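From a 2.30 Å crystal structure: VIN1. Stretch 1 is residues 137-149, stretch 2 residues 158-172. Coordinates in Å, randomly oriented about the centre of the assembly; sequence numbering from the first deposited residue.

Stretch 1, residues 137-149: VCRSVQEYLDVAK
Stretch 2 158-172: ATFLQNLTPGMTSMM

This is an antiparallel helix-helix contact, mostly apolar, with one hydrogen bond across it. The helix of stretch 1 begins before V137; residues 146-149 lie in a 3-10 segment that runs on past K149. Stretch 2 is helical throughout, phi/psi mostly near -65/-40, drifting at 162-164 (N163 -91/-25), and kinked at P166, whose ring nitrogen has no hydrogen to give to the turn before. The axes cross at -148° and approach to 9.4 Å. The register pairs C138 with M171 (CA-CA 6.1 Å), V141 with G167 (CA-CA 5.9 Å) and A148 with F160 (CA-CA 7.2 Å). G167 has no side chain.

V141 (chi1 p) points toward stretch 2. Its CG1 lies 3.6 Å from M171 SD, and its CG2 lies 3.6 Å from M168 CE (M168 m, m, t). M171 is t, t, p; its CG packs 3.7 Å from C138 SG. V137 (t) sets CG1 3.9 Å from M171 CB. L145 (m, t) starts away but returns, CD2 reaching 3.9 Å from L164 CD1 (L164 t, p).

Y144 (t, chi2 63°) has the most area covered, 101 Å². Its ring and that of F160 (t, chi2 84°) are slid apart, planes at 28°, centroids 5.3 Å apart. N163 (m, chi2 -12°) donates from ND2 to Y144 OH at 3.0 Å, N-H...acceptor angle 142°. A148 CA sits over one face of the F160 ring, and A148 CB lies 3.6 Å from F160 CZ.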

# COMPACT_ATOMS: atom_id res chain seq x y z
N VAL A 137 28.82 6.62 -7.00
CA VAL A 137 28.37 7.99 -7.25
C VAL A 137 27.56 8.51 -6.07
O VAL A 137 27.84 9.60 -5.53
CB VAL A 137 27.56 8.06 -8.56
CG1 VAL A 137 26.85 9.40 -8.67
CG2 VAL A 137 28.47 7.83 -9.76
N CYS A 138 26.55 7.74 -5.64
CA CYS A 138 25.69 8.17 -4.54
C CYS A 138 26.50 8.45 -3.28
O CYS A 138 26.21 9.39 -2.53
CB CYS A 138 24.62 7.12 -4.26
SG CYS A 138 23.52 6.76 -5.65
N ARG A 139 27.52 7.63 -3.02
CA ARG A 139 28.38 7.86 -1.86
C ARG A 139 29.16 9.16 -2.01
O ARG A 139 29.30 9.90 -1.03
CB ARG A 139 29.35 6.68 -1.67
CG ARG A 139 28.71 5.41 -1.15
CD ARG A 139 28.03 5.61 0.20
NE ARG A 139 27.80 4.34 0.88
CZ ARG A 139 27.03 4.20 1.96
NH1 ARG A 139 26.41 5.25 2.48
NH2 ARG A 139 26.89 3.00 2.51
N SER A 140 29.66 9.45 -3.21
CA SER A 140 30.42 10.69 -3.39
C SER A 140 29.54 11.91 -3.11
O SER A 140 29.92 12.78 -2.31
CB SER A 140 31.00 10.75 -4.81
OG SER A 140 29.99 10.98 -5.77
N VAL A 141 28.36 11.98 -3.74
CA VAL A 141 27.52 13.15 -3.53
C VAL A 141 27.04 13.23 -2.09
O VAL A 141 26.99 14.31 -1.48
CB VAL A 141 26.35 13.15 -4.54
CG1 VAL A 141 25.61 11.83 -4.50
CG2 VAL A 141 25.40 14.30 -4.26
N GLN A 142 26.70 12.08 -1.50
CA GLN A 142 26.27 12.05 -0.10
C GLN A 142 27.37 12.58 0.82
O GLN A 142 27.09 13.34 1.75
CB GLN A 142 25.88 10.63 0.29
CG GLN A 142 25.36 10.51 1.70
CD GLN A 142 25.18 9.07 2.12
OE1 GLN A 142 25.98 8.20 1.77
NE2 GLN A 142 24.13 8.80 2.88
N GLU A 143 28.62 12.19 0.56
CA GLU A 143 29.73 12.70 1.36
C GLU A 143 29.90 14.20 1.17
O GLU A 143 30.17 14.92 2.14
CB GLU A 143 31.02 11.96 0.99
CG GLU A 143 31.07 10.52 1.47
CD GLU A 143 32.13 9.71 0.75
OE1 GLU A 143 32.91 10.30 -0.03
OE2 GLU A 143 32.19 8.48 0.97
N TYR A 144 29.74 14.69 -0.06
CA TYR A 144 29.90 16.13 -0.28
C TYR A 144 28.76 16.94 0.32
O TYR A 144 28.92 18.15 0.51
CB TYR A 144 30.03 16.43 -1.77
CG TYR A 144 30.43 17.87 -2.04
CD1 TYR A 144 31.66 18.36 -1.61
CD2 TYR A 144 29.58 18.74 -2.72
CE1 TYR A 144 32.03 19.67 -1.85
CE2 TYR A 144 29.95 20.05 -2.97
CZ TYR A 144 31.17 20.50 -2.53
OH TYR A 144 31.54 21.81 -2.77
N LEU A 145 27.62 16.32 0.63
CA LEU A 145 26.52 17.05 1.25
C LEU A 145 26.95 17.72 2.55
O LEU A 145 26.53 18.85 2.85
CB LEU A 145 25.34 16.12 1.50
CG LEU A 145 24.44 15.84 0.30
CD1 LEU A 145 23.33 14.88 0.69
CD2 LEU A 145 23.86 17.13 -0.25
N ASP A 146 27.80 17.06 3.34
CA ASP A 146 28.14 17.55 4.67
C ASP A 146 28.97 18.83 4.64
O ASP A 146 29.12 19.47 5.69
CB ASP A 146 28.88 16.46 5.45
CG ASP A 146 28.43 16.37 6.89
OD1 ASP A 146 27.20 16.33 7.13
OD2 ASP A 146 29.29 16.34 7.79
N VAL A 147 29.52 19.21 3.49
CA VAL A 147 30.32 20.43 3.39
C VAL A 147 29.47 21.67 3.64
O VAL A 147 30.00 22.70 4.07
CB VAL A 147 31.02 20.48 2.02
CG1 VAL A 147 31.79 21.77 1.84
CG2 VAL A 147 31.96 19.29 1.86
N ALA A 148 28.16 21.59 3.41
CA ALA A 148 27.30 22.77 3.52
C ALA A 148 27.23 23.32 4.93
O ALA A 148 26.82 24.47 5.11
CB ALA A 148 25.90 22.43 3.02
N LYS A 149 27.63 22.54 5.94
CA LYS A 149 27.52 23.01 7.32
C LYS A 149 28.54 24.09 7.67
O LYS A 149 28.37 24.77 8.69
CB LYS A 149 27.67 21.83 8.28
CG LYS A 149 26.69 20.70 8.01
CD LYS A 149 26.69 19.67 9.13
CE LYS A 149 25.64 18.60 8.87
NZ LYS A 149 25.54 17.63 9.99
N ALA A 158 28.15 29.62 -3.41
CA ALA A 158 28.25 29.58 -4.86
C ALA A 158 29.15 28.43 -5.31
O ALA A 158 28.75 27.62 -6.16
CB ALA A 158 28.77 30.92 -5.39
N THR A 159 30.36 28.35 -4.76
CA THR A 159 31.28 27.29 -5.15
C THR A 159 30.72 25.91 -4.79
O THR A 159 30.73 24.99 -5.61
CB THR A 159 32.64 27.50 -4.48
OG1 THR A 159 32.51 27.34 -3.07
CG2 THR A 159 33.17 28.89 -4.79
N PHE A 160 30.24 25.77 -3.55
CA PHE A 160 29.62 24.52 -3.12
C PHE A 160 28.46 24.14 -4.04
O PHE A 160 28.30 22.97 -4.40
CB PHE A 160 29.15 24.65 -1.67
CG PHE A 160 28.10 23.64 -1.28
CD1 PHE A 160 28.45 22.37 -0.87
CD2 PHE A 160 26.75 23.98 -1.30
CE1 PHE A 160 27.49 21.45 -0.49
CE2 PHE A 160 25.79 23.07 -0.92
CZ PHE A 160 26.15 21.81 -0.52
N LEU A 161 27.64 25.12 -4.43
CA LEU A 161 26.53 24.86 -5.33
C LEU A 161 27.03 24.33 -6.67
O LEU A 161 26.56 23.30 -7.17
CB LEU A 161 25.70 26.13 -5.52
CG LEU A 161 24.23 26.05 -5.94
CD1 LEU A 161 23.57 27.41 -5.73
CD2 LEU A 161 24.06 25.60 -7.38
N GLN A 162 28.01 25.02 -7.27
CA GLN A 162 28.54 24.61 -8.56
C GLN A 162 29.31 23.30 -8.49
O GLN A 162 29.59 22.71 -9.55
CB GLN A 162 29.43 25.70 -9.15
CG GLN A 162 30.90 25.60 -8.76
CD GLN A 162 31.75 26.66 -9.42
OE1 GLN A 162 31.29 27.77 -9.68
NE2 GLN A 162 33.00 26.32 -9.71
N ASN A 163 29.66 22.82 -7.30
CA ASN A 163 30.19 21.48 -7.15
C ASN A 163 29.11 20.44 -6.89
O ASN A 163 29.31 19.26 -7.20
CB ASN A 163 31.22 21.43 -6.02
CG ASN A 163 32.35 22.43 -6.21
OD1 ASN A 163 32.50 23.01 -7.28
ND2 ASN A 163 33.14 22.62 -5.16
N LEU A 164 27.98 20.85 -6.33
CA LEU A 164 26.91 19.93 -5.97
C LEU A 164 25.97 19.63 -7.13
O LEU A 164 25.46 18.51 -7.22
CB LEU A 164 26.11 20.49 -4.79
CG LEU A 164 25.01 19.59 -4.22
CD1 LEU A 164 25.62 18.37 -3.55
CD2 LEU A 164 24.12 20.35 -3.25
N THR A 165 25.72 20.61 -8.00
CA THR A 165 24.79 20.38 -9.11
C THR A 165 25.26 19.29 -10.07
O THR A 165 24.45 18.40 -10.39
CB THR A 165 24.54 21.71 -9.84
OG1 THR A 165 23.87 22.61 -8.96
CG2 THR A 165 23.68 21.48 -11.08
N PRO A 166 26.50 19.28 -10.57
CA PRO A 166 26.88 18.22 -11.52
C PRO A 166 26.87 16.83 -10.89
O PRO A 166 26.49 15.86 -11.56
CB PRO A 166 28.29 18.64 -11.97
CG PRO A 166 28.81 19.46 -10.86
CD PRO A 166 27.62 20.22 -10.34
N GLY A 167 27.29 16.71 -9.63
CA GLY A 167 27.22 15.42 -8.97
C GLY A 167 25.80 14.93 -8.79
O GLY A 167 25.49 13.76 -9.05
N MET A 168 24.90 15.82 -8.35
CA MET A 168 23.49 15.46 -8.21
C MET A 168 22.90 15.02 -9.54
O MET A 168 22.16 14.03 -9.60
CB MET A 168 22.70 16.63 -7.62
CG MET A 168 22.77 16.74 -6.11
SD MET A 168 21.91 15.38 -5.30
CE MET A 168 22.18 15.78 -3.58
N THR A 169 23.21 15.75 -10.61
CA THR A 169 22.72 15.36 -11.93
C THR A 169 23.27 13.99 -12.34
O THR A 169 22.53 13.15 -12.87
CB THR A 169 23.09 16.42 -12.97
OG1 THR A 169 22.35 17.62 -12.70
CG2 THR A 169 22.77 15.95 -14.38
N SER A 170 24.55 13.75 -12.07
CA SER A 170 25.15 12.45 -12.39
C SER A 170 24.49 11.32 -11.61
O SER A 170 24.40 10.20 -12.11
CB SER A 170 26.65 12.48 -12.11
OG SER A 170 26.91 12.58 -10.72
N MET A 171 24.04 11.59 -10.38
CA MET A 171 23.34 10.57 -9.61
C MET A 171 21.95 10.32 -10.17
O MET A 171 21.53 9.17 -10.35
CB MET A 171 23.28 10.97 -8.14
CG MET A 171 22.58 9.94 -7.25
SD MET A 171 22.45 10.47 -5.53
CE MET A 171 21.33 11.86 -5.69
N MET A 172 21.21 11.40 -10.47
CA MET A 172 19.83 11.26 -10.90
C MET A 172 19.73 10.62 -12.28
O MET A 172 18.78 9.87 -12.54
CB MET A 172 19.13 12.62 -10.90
CG MET A 172 18.99 13.24 -9.52
SD MET A 172 18.19 14.85 -9.59
CE MET A 172 18.49 15.45 -7.93